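Local coordinates for protein PA1221 (Pseudomonas aeruginosa, PDB 4DG8) that belongs to the ANL superfamily of AMP-binding enzymes, carries a phosphopantetheine attachment region and holds adenosine monophosphate in its pocket, at residues Q473-L476 / R477-T481; V422-G426 / Y427-L431. All coordinates share one frame; numbering follows the deposited sequence.

Interaction 1: Q473-L476 / R477-T481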
loop_
_atom_site.group_PDB
_atom_site.type_symbol
_atom_site.label_atom_id
_atom_site.label_comp_id
_atom_site.label_asym_id
_atom_site.label_seq_id
_atom_site.Cartn_x
_atom_site.Cartn_y
_atom_site.Cartn_z
ATOM N N GLN A 473 7.384 12.559 26.031
ATOM C CA GLN A 473 6.035 11.987 26.057
ATOM C C GLN A 473 5.016 12.803 25.262
ATOM O O GLN A 473 4.089 12.249 24.652
ATOM C CB GLN A 473 5.557 11.836 27.507
ATOM C CG GLN A 473 6.370 10.847 28.319
ATOM C CD GLN A 473 6.427 9.483 27.661
ATOM O OE1 GLN A 473 5.398 8.927 27.270
ATOM N NE2 GLN A 473 7.635 8.942 27.516
ATOM N N ALA A 474 5.194 14.120 25.277
ATOM C CA ALA A 474 4.259 15.025 24.618
ATOM C C ALA A 474 4.336 14.878 23.109
ATOM O O ALA A 474 3.347 15.097 22.409
ATOM C CB ALA A 474 4.515 16.470 25.032
ATOM N N LEU A 475 5.514 14.513 22.609
ATOM C CA LEU A 475 5.671 14.208 21.190
ATOM C C LEU A 475 4.975 12.891 20.834
ATOM O O LEU A 475 4.222 12.818 19.859
ATOM C CB LEU A 475 7.151 14.145 20.806
ATOM C CG LEU A 475 7.459 13.704 19.372
ATOM C CD1 LEU A 475 6.723 14.568 18.345
ATOM C CD2 LEU A 475 8.958 13.747 19.142
ATOM N N LEU A 476 5.225 11.856 21.632
ATOM C CA LEU A 476 4.591 10.553 21.416
ATOM C C LEU A 476 3.066 10.676 21.344
ATOM O O LEU A 476 2.425 10.073 20.479
ATOM C CB LEU A 476 4.984 9.568 22.519
ATOM C CG LEU A 476 6.472 9.270 22.663
ATOM C CD1 LEU A 476 6.697 8.279 23.789
ATOM C CD2 LEU A 476 7.024 8.732 21.363
ATOM N N ARG A 477 2.494 11.449 22.266
ATOM C CA ARG A 477 1.060 11.721 22.249
ATOM C C ARG A 477 0.556 12.301 20.918
ATOM O O ARG A 477 -0.600 12.085 20.545
ATOM C CB ARG A 477 0.677 12.660 23.393
ATOM C CG ARG A 477 0.677 12.005 24.757
ATOM C CD ARG A 477 -0.010 12.896 25.767
ATOM N NE ARG A 477 0.777 14.083 26.093
ATOM C CZ ARG A 477 1.630 14.155 27.112
ATOM N NH1 ARG A 477 1.809 13.107 27.906
ATOM N NH2 ARG A 477 2.305 15.276 27.342
ATOM N N GLN A 478 1.406 13.057 20.222
ATOM C CA GLN A 478 1.002 13.697 18.966
ATOM C C GLN A 478 1.266 12.863 17.714
ATOM O O GLN A 478 0.758 13.177 16.635
ATOM C CB GLN A 478 1.703 15.041 18.813
ATOM C CG GLN A 478 1.201 16.114 19.766
ATOM C CD GLN A 478 1.837 17.452 19.481
ATOM O OE1 GLN A 478 2.858 17.797 20.070
ATOM N NE2 GLN A 478 1.247 18.207 18.558
ATOM N N LEU A 479 2.058 11.806 17.856
ATOM C CA LEU A 479 2.419 10.973 16.710
ATOM C C LEU A 479 1.365 9.904 16.436
ATOM O O LEU A 479 0.667 9.454 17.347
ATOM C CB LEU A 479 3.794 10.320 16.918
ATOM C CG LEU A 479 5.016 11.231 17.122
ATOM C CD1 LEU A 479 6.242 10.405 17.524
ATOM C CD2 LEU A 479 5.311 12.080 15.883
ATOM N N PRO A 480 1.239 9.494 15.171
ATOM C CA PRO A 480 0.381 8.335 14.926
ATOM C C PRO A 480 1.000 7.103 15.588
ATOM O O PRO A 480 2.223 7.056 15.767
ATOM C CB PRO A 480 0.388 8.208 13.401
ATOM C CG PRO A 480 1.645 8.878 12.965
ATOM C CD PRO A 480 1.886 9.991 13.943
ATOM N N THR A 481 0.169 6.137 15.964
ATOM C CA THR A 481 0.651 4.966 16.690
ATOM C C THR A 481 1.869 4.343 16.006
ATOM O O THR A 481 2.864 4.019 16.664
ATOM C CB THR A 481 -0.449 3.880 16.851
ATOM O OG1 THR A 481 -0.977 3.528 15.566
ATOM C CG2 THR A 481 -1.577 4.372 17.759
HETATM O O HOH W 1 0.666 16.276 24.096
#

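Interaction 2: V422-G426 / Y427-L431. With AMP (adenosine monophosphate), chain B.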
loop_
_atom_site.group_PDB
_atom_site.type_symbol
_atom_site.label_atom_id
_atom_site.label_comp_id
_atom_site.label_asym_id
_atom_site.label_seq_id
_atom_site.Cartn_x
_atom_site.Cartn_y
_atom_site.Cartn_z
ATOM N N VAL A 422 13.247 4.470 5.394
ATOM C CA VAL A 422 13.141 3.072 5.790
ATOM C C VAL A 422 11.700 2.595 5.677
ATOM O O VAL A 422 10.781 3.407 5.647
ATOM C CB VAL A 422 13.575 2.885 7.247
ATOM C CG1 VAL A 422 15.015 3.346 7.436
ATOM C CG2 VAL A 422 12.639 3.659 8.161
ATOM N N LYS A 423 11.496 1.281 5.622
ATOM C CA LYS A 423 10.138 0.736 5.640
ATOM C C LYS A 423 9.785 0.232 7.038
ATOM O O LYS A 423 10.421 -0.691 7.545
ATOM C CB LYS A 423 9.982 -0.401 4.617
ATOM C CG LYS A 423 10.141 0.007 3.140
ATOM C CD LYS A 423 8.966 0.873 2.657
ATOM C CE LYS A 423 7.633 0.092 2.538
ATOM N NZ LYS A 423 7.496 -0.711 1.279
ATOM N N LEU A 424 8.769 0.825 7.660
ATOM C CA LEU A 424 8.364 0.405 8.996
ATOM C C LEU A 424 6.925 -0.122 8.995
ATOM O O LEU A 424 5.968 0.643 8.869
ATOM C CB LEU A 424 8.509 1.590 9.961
ATOM C CG LEU A 424 8.093 1.460 11.422
ATOM C CD1 LEU A 424 8.754 0.256 12.047
ATOM C CD2 LEU A 424 8.457 2.736 12.184
ATOM N N ASN A 425 6.781 -1.431 9.146
ATOM C CA ASN A 425 5.463 -2.064 9.155
ATOM C C ASN A 425 4.539 -1.562 8.050
ATOM O O ASN A 425 3.410 -1.140 8.310
ATOM C CB ASN A 425 4.812 -1.942 10.527
ATOM C CG ASN A 425 5.671 -2.542 11.605
ATOM O OD1 ASN A 425 6.157 -3.670 11.465
ATOM N ND2 ASN A 425 5.907 -1.781 12.670
ATOM N N GLY A 426 5.042 -1.595 6.821
ATOM C CA GLY A 426 4.247 -1.235 5.660
ATOM C C GLY A 426 4.346 0.216 5.232
ATOM O O GLY A 426 3.974 0.552 4.112
ATOM N N TYR A 427 4.845 1.077 6.118
ATOM C CA TYR A 427 4.965 2.503 5.826
ATOM C C TYR A 427 6.394 2.936 5.500
ATOM O O TYR A 427 7.348 2.520 6.162
ATOM C CB TYR A 427 4.500 3.329 7.030
ATOM C CG TYR A 427 3.057 3.145 7.421
ATOM C CD1 TYR A 427 2.034 3.625 6.611
ATOM C CD2 TYR A 427 2.712 2.520 8.619
ATOM C CE1 TYR A 427 0.707 3.476 6.976
ATOM C CE2 TYR A 427 1.385 2.362 8.996
ATOM C CZ TYR A 427 0.389 2.849 8.170
ATOM O OH TYR A 427 -0.933 2.703 8.518
ATOM N N ARG A 428 6.548 3.784 4.486
ATOM C CA ARG A 428 7.802 4.509 4.332
ATOM C C ARG A 428 7.935 5.575 5.436
ATOM O O ARG A 428 6.964 6.230 5.839
ATOM C CB ARG A 428 7.892 5.170 2.957
ATOM C CG ARG A 428 8.050 4.203 1.808
ATOM C CD ARG A 428 7.933 4.940 0.467
ATOM N NE ARG A 428 6.606 5.520 0.265
ATOM C CZ ARG A 428 6.200 6.074 -0.877
ATOM N NH1 ARG A 428 7.021 6.131 -1.922
ATOM N NH2 ARG A 428 4.970 6.578 -0.974
ATOM N N LEU A 429 9.148 5.751 5.930
ATOM C CA LEU A 429 9.373 6.739 6.960
ATOM C C LEU A 429 10.688 7.436 6.717
ATOM O O LEU A 429 11.730 6.774 6.498
ATOM C CB LEU A 429 9.389 6.072 8.335
ATOM C CG LEU A 429 9.523 7.036 9.508
ATOM C CD1 LEU A 429 8.389 8.055 9.456
ATOM C CD2 LEU A 429 9.530 6.273 10.814
ATOM N N ASP A 430 10.656 8.763 6.820
ATOM C CA ASP A 430 11.881 9.532 6.731
ATOM C C ASP A 430 12.366 9.517 8.165
ATOM O O ASP A 430 11.929 10.295 9.018
ATOM C CB ASP A 430 11.551 10.961 6.305
ATOM C CG ASP A 430 12.785 11.798 6.046
ATOM O OD1 ASP A 430 13.864 11.484 6.611
ATOM O OD2 ASP A 430 12.663 12.792 5.285
ATOM N N LEU A 431 13.324 8.632 8.400
ATOM C CA LEU A 431 13.773 8.334 9.747
ATOM C C LEU A 431 14.576 9.506 10.312
ATOM O O LEU A 431 14.363 9.913 11.461
ATOM C CB LEU A 431 14.563 7.021 9.763
ATOM C CG LEU A 431 15.013 6.491 11.125
ATOM C CD1 LEU A 431 13.808 6.225 12.005
ATOM C CD2 LEU A 431 15.825 5.227 10.940
HETATM P P AMP B . 5.375 1.950 -0.616
HETATM O O1P AMP B . 4.890 2.188 0.798
HETATM O O2P AMP B . 4.734 0.832 -1.426
HETATM O O3P AMP B . 5.248 3.275 -1.345
HETATM O "O5'" AMP B . 6.953 1.754 -0.610
HETATM C "C5'" AMP B . 7.682 1.765 -1.822
HETATM C "C4'" AMP B . 9.145 1.504 -1.590
HETATM O "O4'" AMP B . 9.323 0.238 -0.901
HETATM C "C3'" AMP B . 9.994 1.369 -2.841
HETATM O "O3'" AMP B . 10.353 2.628 -3.400
HETATM C "C2'" AMP B . 11.179 0.549 -2.352
HETATM O "O2'" AMP B . 12.093 1.374 -1.639
HETATM C "C1'" AMP B . 10.502 -0.399 -1.358
HETATM N N9 AMP B . 10.127 -1.687 -1.986
HETATM C C8 AMP B . 8.874 -2.015 -2.382
HETATM N N7 AMP B . 8.829 -3.257 -2.923
HETATM C C5 AMP B . 10.073 -3.758 -2.897
HETATM C C6 AMP B . 10.723 -5.029 -3.319
HETATM N N6 AMP B . 10.014 -6.019 -3.891
HETATM N N1 AMP B . 12.055 -5.167 -3.106
HETATM C C2 AMP B . 12.764 -4.174 -2.529
HETATM N N3 AMP B . 12.238 -3.000 -2.123
HETATM C C4 AMP B . 10.923 -2.726 -2.270
#

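Interaction 1: Q473-L476 / R477-T481
Arg-477 folds its guanidinium back over the turn that begins at Gln-473 and Ala-474, on the short helix 473-478 of a beta-alpha-beta unit whose strands are 457-466 and 487-490. The group lies flat against the helix: Gln-473 O sits 3.9 Å from the guanidinium plane of Arg-477, over its centre, and Arg-477 NH2 comes to 3.4 Å from Ala-474 CB. A bend at chi3 (-71°) turns the chain back to this position instead of letting it run out from the helix. Beneath it the backbone makes a regular alpha-helical bond, Arg-477 N to Gln-473 O, 3.0 Å and nearly straight (166°).

From the next residue on, the bonding shifts to the i to i+3 pattern of an unwinding helix end. Gln-478 N donates to Leu-475 O at 2.8 Å, and Leu-479 N bonds Leu-476 O, with a weak second link to Leu-475 O. Leu-479 then leaves the helix in an extended conformation, its CD2 resting 3.8 Å from Leu-475 CD1 as the two side chains cross at a slant. Leu-476 CD2 approaches Leu-479 CD1 more distantly, at 4.3 Å.

Helix 431-439 packs against the leucines: Arg-437 and Phe-438 on Leu-475, Phe-438 also on Leu-476, and Arg-437 on Leu-479. Gln-473 turns its amide NE2 to Ser-471 OG just before the helix, while Arg-484 NE hydrogen-bonds Leu-479 O and Thr-481 N donates to Gln-111 OE1. On the exposed side of the helix, a water in the guanidinium plane accepts from Arg-477 NE at 3.0 Å and gives a weak bond to Ala-474 O.

Interaction 2: V422-G426 / Y427-L431
Lys-423 and Arg-428 run side by side from neighbouring strands of a beta hairpin, with Lys-423 CD 3.6 Å from Arg-428 CG, and carry their polar ends to adenosine monophosphate. Strands 421-424 and 427-430 join through a type I' turn from Leu-424 to Tyr-427, closed by paired bonds: Leu-424 N to Tyr-427 O, 2.7 Å, and Tyr-427 N to Leu-424 O.

The tightly packed part is the face bearing Val-422, Leu-424, Tyr-427 and Leu-429. Leu-424 CD2 lies 3.9 Å from Leu-429 CD2, the two chains side by side, and Val-422 CG2 rests 4.1 Å from Leu-429 CB. Val-422 CG1 meets Leu-431 CD2 at the start of the next helix, and strand 457-466 touches Leu-424 and Leu-431. The turn is looser: Asn-425 and Gly-426 are partly exposed, Asn-425 sending its amide to Lys-458 O; the Gly-426 backbone would press a side chain against the preceding carbonyl oxygen. Tyr-427, by contrast, is held, its ring stacked on Trp-482 and its hydroxyl bonded to Ser-214.

On the ligand face, bends at chi2, chi3 and chi4 curl Lys-423 so that NZ bonds O4' (3.0 Å) and O5' (3.2 Å) of the nucleotide, besides Gly-285 O. Phosphate oxygen O3P lies over the centre of the Arg-428 guanidinium, 3.0 Å from CZ, while Glu-313 forms a salt bridge to NH1 and probably helps hold the plane. The arrangement probably steadies the phosphate largely by electrostatic attraction, Arg-428 presenting the flat face of its guanidinium to O3P and not an aligned N-H.

How the interactions relate
Along the chain the hairpin (interaction 2) comes first and the helix end (interaction 1) later, their centres about 17 Å apart. They do not touch, the nearest atoms being about 7 Å apart, but they share neighbours. Helix 431-439 starts right after the hairpin strand 427-430 and packs with its far end on the leucines of helix 473-478. Strand 457-466, which touches hairpin side chains, leads on to that same helix, and Trp-482, next after 473-481, reaches back to the hairpin. The arrangement is consistent with the C-terminal subdomain of ANL enzymes: a nucleotide-facing hairpin at its inner side and a more peripheral helix behind.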